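Local coordinates for RagB/SusD family nutrient uptake outer membrane protein (Bacteroides thetaiotaomicron, PDB 7KV2) that probably binds beta-glucans at the outer surface of the cell as a SusD-family protein of the outer membrane, helping to capture them for uptake, at residues K326-Y329 against E330-N334; E451-H454 against L455-G459. All coordinates share one frame; numbering follows the deposited sequence.

Interaction 1: residues K326-Y329 against E330-N334; sequences KETY and ERYSN
The guanidinium of Arg331 lies with one face over the backbone of Thr328, its plane 3.5 Å from Thr328 CA toward the rim of the group, and Glu327 O borders the same face. The Tyr332 ring takes Tyr329 O at its edge, in plane, while its CD2 comes 3.2 Å from Thr328 O, and the Tyr329 ring stacks with Phe373. The contact is local, along the last turn of the short helix 326-331. A bend at chi3 (51°) folds Arg331 back alongside the Thr328 side chain; its NH1 makes a salt bridge with Asp80, whose backbone O receives the Thr328 hydroxyl. An alanine at Arg331 would remove the lid over Thr328 and is likely to leave the Asp80 carboxylate without its salt-bridge partner. On the exposed side the extended chains of Lys326 and Glu330 cross, Lys326 CE lying 3.3 Å from Glu330 OE2, the ammonium beyond salt-bridge range. Beneath them Glu330 N donates to Lys326 O (3.0 Å, 157°). Past it come longer i+3 bonds: Arg331 N to Thr328 O at 3.3 Å, then Tyr332 N to Tyr329 O, weak at 3.5 Å. One water donates to both Tyr329 O and Tyr332 O, 2.7 Å from each.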
loop_
_atom_site.group_PDB
_atom_site.type_symbol
_atom_site.label_atom_id
_atom_site.label_comp_id
_atom_site.label_asym_id
_atom_site.label_seq_id
_atom_site.Cartn_x
_atom_site.Cartn_y
_atom_site.Cartn_z
ATOM N N LYS A 326 -0.815 -14.074 16.083
ATOM C CA LYS A 326 0.187 -14.992 16.679
ATOM C C LYS A 326 0.757 -15.889 15.578
ATOM O O LYS A 326 1.993 -16.096 15.552
ATOM C CB LYS A 326 -0.460 -15.802 17.803
ATOM C CG LYS A 326 0.451 -16.750 18.567
ATOM C CD LYS A 326 -0.279 -17.563 19.637
ATOM C CE LYS A 326 0.664 -18.381 20.494
ATOM N NZ LYS A 326 -0.074 -19.250 21.441
ATOM N N GLU A 327 -0.079 -16.363 14.655
ATOM C CA GLU A 327 0.379 -17.291 13.593
ATOM C C GLU A 327 1.396 -16.602 12.675
ATOM O O GLU A 327 2.254 -17.297 12.114
ATOM C CB GLU A 327 -0.814 -17.831 12.808
ATOM C CG GLU A 327 -1.737 -18.700 13.679
ATOM C CD GLU A 327 -2.562 -17.997 14.765
ATOM O OE1 GLU A 327 -2.894 -16.800 14.628
ATOM O OE2 GLU A 327 -2.939 -18.660 15.729
ATOM N N THR A 328 1.307 -15.280 12.511
ATOM C CA THR A 328 2.269 -14.514 11.683
ATOM C C THR A 328 3.630 -14.567 12.358
ATOM O O THR A 328 4.619 -14.943 11.727
ATOM C CB THR A 328 1.767 -13.076 11.461
ATOM O OG1 THR A 328 0.564 -13.143 10.697
ATOM C CG2 THR A 328 2.781 -12.227 10.762
ATOM N N TYR A 329 3.665 -14.331 13.641
ATOM C CA TYR A 329 4.951 -14.415 14.378
ATOM C C TYR A 329 5.554 -15.834 14.285
ATOM O O TYR A 329 6.810 -15.982 14.045
ATOM C CB TYR A 329 4.731 -14.030 15.824
ATOM C CG TYR A 329 5.964 -14.181 16.670
ATOM C CD1 TYR A 329 6.875 -13.154 16.796
ATOM C CD2 TYR A 329 6.173 -15.341 17.405
ATOM C CE1 TYR A 329 7.970 -13.278 17.643
ATOM C CE2 TYR A 329 7.283 -15.489 18.223
ATOM C CZ TYR A 329 8.187 -14.455 18.342
ATOM O OH TYR A 329 9.274 -14.625 19.171
ATOM N N GLU A 330 4.712 -16.850 14.450
ATOM C CA GLU A 330 5.132 -18.283 14.477
ATOM C C GLU A 330 5.574 -18.804 13.111
ATOM O O GLU A 330 6.273 -19.799 13.112
ATOM C CB GLU A 330 3.985 -19.166 14.973
ATOM C CG GLU A 330 3.643 -18.884 16.401
ATOM C CD GLU A 330 2.494 -19.719 16.956
ATOM O OE1 GLU A 330 1.612 -20.150 16.158
ATOM O OE2 GLU A 330 2.462 -19.848 18.203
ATOM N N ARG A 331 5.241 -18.164 11.981
ATOM C CA ARG A 331 5.595 -18.721 10.647
ATOM C C ARG A 331 7.068 -18.422 10.343
ATOM O O ARG A 331 7.643 -19.151 9.508
ATOM C CB ARG A 331 4.586 -18.287 9.575
ATOM C CG ARG A 331 4.939 -17.089 8.704
ATOM C CD ARG A 331 3.995 -16.914 7.494
ATOM N NE ARG A 331 2.578 -16.940 7.912
ATOM C CZ ARG A 331 1.816 -15.851 8.137
ATOM N NH1 ARG A 331 2.311 -14.630 8.003
ATOM N NH2 ARG A 331 0.551 -15.991 8.499
ATOM N N TYR A 332 7.701 -17.481 11.055
ATOM C CA TYR A 332 9.124 -17.101 10.881
ATOM C C TYR A 332 10.071 -18.055 11.611
ATOM O O TYR A 332 9.818 -18.403 12.768
ATOM C CB TYR A 332 9.399 -15.679 11.402
ATOM C CG TYR A 332 8.775 -14.612 10.537
ATOM C CD1 TYR A 332 9.347 -14.228 9.325
ATOM C CD2 TYR A 332 7.531 -14.076 10.863
ATOM C CE1 TYR A 332 8.742 -13.268 8.505
ATOM C CE2 TYR A 332 6.945 -13.107 10.068
ATOM C CZ TYR A 332 7.526 -12.716 8.862
ATOM O OH TYR A 332 6.883 -11.806 8.033
ATOM N N SER A 333 11.190 -18.353 10.964
ATOM C CA SER A 333 12.401 -18.908 11.618
ATOM C C SER A 333 12.973 -17.877 12.613
ATOM O O SER A 333 12.821 -16.658 12.398
ATOM C CB SER A 333 13.356 -19.372 10.550
ATOM O OG SER A 333 14.670 -19.454 11.033
ATOM N N ASN A 334 13.556 -18.343 13.732
ATOM C CA ASN A 334 14.189 -17.533 14.815
ATOM C C ASN A 334 15.253 -16.550 14.292
ATOM O O ASN A 334 15.474 -15.509 14.933
ATOM C CB ASN A 334 14.953 -18.411 15.831
ATOM C CG ASN A 334 14.030 -19.186 16.732
ATOM O OD1 ASN A 334 13.019 -18.656 17.199
ATOM N ND2 ASN A 334 14.357 -20.448 16.955
HETATM O O HOH W 1 8.746 -17.564 15.087
#

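Interaction 2: residues E451-H454 against L455-G459; sequences EERH and LEFVG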
loop_
_atom_site.group_PDB
_atom_site.type_symbol
_atom_site.label_atom_id
_atom_site.label_comp_id
_atom_site.label_asym_id
_atom_site.label_seq_id
_atom_site.Cartn_x
_atom_site.Cartn_y
_atom_site.Cartn_z
ATOM N N GLU A 451 5.389 -17.633 -1.108
ATOM C CA GLU A 451 5.611 -17.633 0.358
ATOM C C GLU A 451 6.699 -16.605 0.743
ATOM O O GLU A 451 6.604 -16.043 1.863
ATOM C CB GLU A 451 5.828 -19.041 0.874
ATOM C CG GLU A 451 5.992 -19.087 2.383
ATOM C CD GLU A 451 4.811 -18.651 3.246
ATOM O OE1 GLU A 451 3.702 -18.300 2.736
ATOM O OE2 GLU A 451 4.995 -18.698 4.475
ATOM N N GLU A 452 7.703 -16.359 -0.098
ATOM C CA GLU A 452 8.738 -15.351 0.236
ATOM C C GLU A 452 8.076 -13.971 0.239
ATOM O O GLU A 452 8.370 -13.200 1.131
ATOM C CB GLU A 452 9.921 -15.372 -0.725
ATOM C CG GLU A 452 11.127 -14.614 -0.208
ATOM C CD GLU A 452 11.839 -15.301 0.940
ATOM O OE1 GLU A 452 11.754 -16.570 1.022
ATOM O OE2 GLU A 452 12.385 -14.571 1.796
ATOM N N ARG A 453 7.171 -13.689 -0.701
ATOM C CA ARG A 453 6.383 -12.441 -0.691
ATOM C C ARG A 453 5.641 -12.323 0.640
ATOM O O ARG A 453 5.587 -11.230 1.223
ATOM C CB ARG A 453 5.411 -12.384 -1.865
ATOM C CG ARG A 453 6.059 -12.375 -3.231
ATOM C CD ARG A 453 5.017 -12.401 -4.343
ATOM N NE ARG A 453 4.323 -11.120 -4.420
ATOM C CZ ARG A 453 4.712 -10.040 -5.089
ATOM N NH1 ARG A 453 5.743 -10.049 -5.936
ATOM N NH2 ARG A 453 3.994 -8.946 -4.952
ATOM N N HIS A 454 5.015 -13.419 1.077
ATOM C CA HIS A 454 4.202 -13.492 2.300
ATOM C C HIS A 454 5.074 -13.063 3.499
ATOM O O HIS A 454 4.607 -12.290 4.327
ATOM C CB HIS A 454 3.652 -14.924 2.445
ATOM C CG HIS A 454 2.666 -15.064 3.545
ATOM N ND1 HIS A 454 2.300 -16.294 4.049
ATOM C CD2 HIS A 454 1.955 -14.136 4.218
ATOM C CE1 HIS A 454 1.388 -16.124 4.982
ATOM N NE2 HIS A 454 1.171 -14.794 5.132
ATOM N N LEU A 455 6.288 -13.598 3.571
ATOM C CA LEU A 455 7.255 -13.308 4.663
ATOM C C LEU A 455 7.726 -11.843 4.559
ATOM O O LEU A 455 7.933 -11.224 5.608
ATOM C CB LEU A 455 8.443 -14.271 4.508
ATOM C CG LEU A 455 8.168 -15.756 4.779
ATOM C CD1 LEU A 455 9.404 -16.595 4.477
ATOM C CD2 LEU A 455 7.774 -15.996 6.226
ATOM N N GLU A 456 7.861 -11.330 3.333
ATOM C CA GLU A 456 8.538 -10.049 3.005
ATOM C C GLU A 456 7.635 -8.819 3.237
ATOM O O GLU A 456 8.158 -7.754 3.621
ATOM C CB GLU A 456 9.010 -10.117 1.549
ATOM C CG GLU A 456 9.822 -8.931 1.110
ATOM C CD GLU A 456 11.170 -8.693 1.765
ATOM O OE1 GLU A 456 11.690 -9.612 2.445
ATOM O OE2 GLU A 456 11.689 -7.546 1.605
ATOM N N PHE A 457 6.337 -8.925 2.994
ATOM C CA PHE A 457 5.443 -7.755 2.828
ATOM C C PHE A 457 4.252 -7.749 3.788
ATOM O O PHE A 457 3.266 -7.131 3.470
ATOM C CB PHE A 457 4.924 -7.708 1.380
ATOM C CG PHE A 457 5.991 -7.619 0.318
ATOM C CD1 PHE A 457 6.860 -6.542 0.297
ATOM C CD2 PHE A 457 6.156 -8.636 -0.619
ATOM C CE1 PHE A 457 7.855 -6.459 -0.660
ATOM C CE2 PHE A 457 7.153 -8.549 -1.585
ATOM C CZ PHE A 457 7.998 -7.461 -1.596
ATOM N N VAL A 458 4.350 -8.311 4.966
ATOM C CA VAL A 458 3.226 -8.237 5.934
ATOM C C VAL A 458 2.886 -6.761 6.136
ATOM O O VAL A 458 3.774 -5.963 6.434
ATOM C CB VAL A 458 3.539 -8.904 7.272
ATOM C CG1 VAL A 458 2.478 -8.575 8.320
ATOM C CG2 VAL A 458 3.760 -10.423 7.135
ATOM N N GLY A 459 1.609 -6.395 6.010
ATOM C CA GLY A 459 1.153 -5.045 6.369
ATOM C C GLY A 459 1.446 -4.015 5.298
ATOM O O GLY A 459 1.226 -2.841 5.553
#
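Leu455 and Phe457 pack back onto the preceding turn as helix 446-456 comes to its C-terminal end. The close part of the contact is backbone and aliphatic: Leu455 N donates to Glu451 O (3.0 Å, 155°), and the CG of the same leucine rests 3.3 Å from that oxygen. With chi1 at -68°, Leu455 CG stands anti to its carbonyl carbon, which keeps the branch against the carbonyl it also bonds. The next amide, Glu456 N, bonds to Glu452 O at 2.9 Å. Arg453 O then receives weak bonds from both Glu456 N and Phe457 N, a forked end to the helical pattern, and Phe457 is the first residue to leave helical angles. Its ring carbon CD2 comes 3.2 Å from Arg453 O, and CG of Glu456 sits over the centre of one ring face.

The looser side lies toward the partly exposed Glu451 and Leu455, on both of which Arg331 packs. Glu451 turns to its own segment: ND1 of His454 donates to its OE1 (2.8 Å), which lies in the ring plane, but the ring meets it on the syn side from 32° out of the carboxylate plane. Glu452, by contrast, is buried, its OE1 4.2 Å from Leu455 CD1 and its carboxylate bonded to Arg338 and His433.

Other polar ends also reach distant parts of the chain. His454 NE2 is hydrogen-bonded to Asp80, Arg453 forms salt bridges with Asp466 and Glu407, and the Glu456 carboxylate meets Ser406, Arg338, Arg404 and Arg435. Glu451 and Asp80 would probably stabilise a charged imidazole while the adjacent Arg331 opposes it, so that balance is unsettled; the basic groups around Glu456 should help to keep that buried carboxylate charged.

In the fold
From the N terminus, helix 326-331 comes first and interaction 1 closes its final turn; more than a hundred residues later, interaction 2 closes the end of helix 446-456. Each joins adjoining segments, so neither encloses a long loop, and they follow in series without nesting or crossing. Their centres lie about 12 Å apart, and they touch directly: Tyr332 OH is 2.7 Å from Leu455 O, a probable hydrogen bond, and Arg331 packs on Glu451, His454 and Leu455. Asp80, from much earlier in the chain, joins Arg331 to His454, while helix 337-342, just beyond interaction 1, sends Arg338 to Glu452 and Glu456 of interaction 2.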